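Local coordinates for protein mevalonate kinase, putative (Leishmania major, PDB 2HFU) that probably catalyses the ATP-dependent phosphorylation of (R)-mevalonate to (R)-5-phosphomevalonate, the first of three steps toward isopentenyl diphosphate, at residues F25-V30 with G280-G285. Residues are numbered along the deposited sequence; the frame is centred on the assembly and turned at random.
With MEV ((R)-mevalonate), chain C.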
# COMPACT_ATOMS: atom_id res chain seq x y z
N PHE A 25 6.94 -2.30 -8.71
CA PHE A 25 6.82 -2.31 -10.17
C PHE A 25 5.38 -2.50 -10.64
O PHE A 25 4.62 -3.26 -10.06
CB PHE A 25 7.68 -3.40 -10.79
CG PHE A 25 9.15 -3.24 -10.54
CD1 PHE A 25 9.98 -2.76 -11.52
CD2 PHE A 25 9.70 -3.61 -9.33
CE1 PHE A 25 11.31 -2.63 -11.29
CE2 PHE A 25 11.05 -3.47 -9.12
CZ PHE A 25 11.84 -2.98 -10.09
N GLY A 26 5.02 -1.81 -11.71
CA GLY A 26 3.94 -2.23 -12.57
C GLY A 26 2.60 -1.53 -12.40
O GLY A 26 1.62 -1.93 -12.99
N GLU A 27 2.56 -0.46 -11.62
CA GLU A 27 1.36 0.37 -11.57
C GLU A 27 0.96 0.75 -13.00
O GLU A 27 1.82 0.96 -13.87
CB GLU A 27 1.55 1.62 -10.71
CG GLU A 27 2.73 2.50 -11.09
CD GLU A 27 3.99 2.13 -10.33
OE1 GLU A 27 4.04 2.38 -9.11
OE2 GLU A 27 4.92 1.59 -10.96
N HIS A 28 -0.36 0.79 -13.22
CA HIS A 28 -0.97 1.12 -14.52
C HIS A 28 -0.85 0.04 -15.59
O HIS A 28 -1.84 -0.29 -16.25
CB HIS A 28 -0.51 2.48 -15.04
CG HIS A 28 -1.02 3.63 -14.23
ND1 HIS A 28 -2.31 4.10 -14.33
CD2 HIS A 28 -0.41 4.40 -13.29
CE1 HIS A 28 -2.48 5.10 -13.49
NE2 HIS A 28 -1.34 5.30 -12.85
N PHE A 29 0.35 -0.51 -15.76
CA PHE A 29 0.57 -1.58 -16.74
C PHE A 29 -0.11 -2.88 -16.33
O PHE A 29 -0.52 -3.67 -17.19
CB PHE A 29 2.06 -1.80 -17.00
CG PHE A 29 2.75 -0.61 -17.62
CD1 PHE A 29 3.70 0.11 -16.90
CD2 PHE A 29 2.42 -0.19 -18.91
CE1 PHE A 29 4.33 1.21 -17.47
CE2 PHE A 29 3.05 0.91 -19.49
CZ PHE A 29 4.00 1.61 -18.76
N VAL A 30 -0.25 -3.09 -15.02
CA VAL A 30 -0.92 -4.27 -14.47
C VAL A 30 -2.39 -4.34 -14.91
O VAL A 30 -2.95 -5.44 -15.06
CB VAL A 30 -0.79 -4.32 -12.92
CG1 VAL A 30 -1.51 -3.14 -12.26
CG2 VAL A 30 -1.29 -5.66 -12.36
N GLY A 280 17.56 3.19 -6.83
CA GLY A 280 16.49 3.47 -7.77
C GLY A 280 15.44 4.33 -7.12
O GLY A 280 15.29 4.33 -5.90
N ALA A 281 14.70 5.07 -7.94
CA ALA A 281 13.64 5.94 -7.45
C ALA A 281 12.57 6.09 -8.52
O ALA A 281 12.86 6.23 -9.70
CB ALA A 281 14.20 7.30 -7.06
N LYS A 282 11.31 6.06 -8.08
CA LYS A 282 10.19 6.09 -9.00
C LYS A 282 8.91 6.48 -8.28
O LYS A 282 8.81 6.38 -7.05
CB LYS A 282 10.02 4.74 -9.71
CG LYS A 282 9.75 3.54 -8.80
CD LYS A 282 9.56 2.27 -9.61
CE LYS A 282 8.20 2.21 -10.30
NZ LYS A 282 7.08 2.07 -9.33
N LEU A 283 7.93 6.93 -9.05
CA LEU A 283 6.59 7.12 -8.54
C LEU A 283 6.04 5.75 -8.15
O LEU A 283 6.45 4.73 -8.69
CB LEU A 283 5.69 7.81 -9.58
CG LEU A 283 5.33 7.12 -10.90
CD1 LEU A 283 4.10 6.22 -10.74
CD2 LEU A 283 5.07 8.16 -11.98
N SER A 284 5.12 5.74 -7.19
CA SER A 284 4.53 4.50 -6.74
C SER A 284 3.01 4.64 -6.68
O SER A 284 2.49 5.44 -5.90
CB SER A 284 5.09 4.08 -5.38
OG SER A 284 4.47 2.90 -4.91
N GLY A 285 2.33 3.86 -7.51
CA GLY A 285 0.87 3.81 -7.50
C GLY A 285 0.23 4.60 -8.62
O GLY A 285 0.63 4.50 -9.78
C8 MEV C . -3.07 2.22 -8.30
O8 MEV C . -2.79 2.00 -6.92
C2 MEV C . -2.41 1.13 -9.15
C3 MEV C . -2.95 1.01 -10.58
O7 MEV C . -2.13 0.07 -11.28
C4 MEV C . -4.41 0.53 -10.63
C5 MEV C . -4.62 -0.93 -10.26
O3 MEV C . -5.79 -1.31 -10.05
O4 MEV C . -3.65 -1.71 -10.17
C6 MEV C . -2.83 2.34 -11.31
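Glu27 and Lys282 reach for each other from opposite directions, and the glutamate shows how one buried carboxylate can join distant parts of a chain. Its CB and CG both lie 3.2 Å from Gly285 O. CG is set between the backbone N and the carbonyl carbon (chi1 55°), with Leu283 CD1 farther off at 4.0 Å, and the chain then bends at chi2. CD comes beside Lys282 NZ, 3.2 Å away, and beyond it the two oxygens divide the work. OE1 takes the N-H of Gly285 on its anti lone pair, N to OE1 2.8 Å and nearly straight at 167°, and receives a weak second bond from Lys282 NZ. OE2 forms the salt bridge proper, 2.7 Å from Lys282 NZ, which meets it on the syn side, 20° out of the carboxylate plane.

The pairing links the loop after strand 17-25 to edge strand 280-284 and the loop that follows; 280-285, in the C-terminal family region, belongs to the glycine-rich third motif of GHMP kinases. The lysine doubles back through bends at chi3 and chi4, which bring NZ to the carbonyl of its own neighbour, Leu283 O, at 2.8 Å; Leu24 O is a further acceptor. The buried ammonium is thus shared among a carboxylate and two carbonyls, an environment that would probably favour its charged form.

Next to Glu27, the loop turns to the substrate. His28 N donates to mevalonate O7 at 2.7 Å, while the methyl carbon C6 sits over the centre of the imidazole, 3.4 Å above its plane. His28 NE2 is hydrogen-bonded to Thr286 O, just past Gly285.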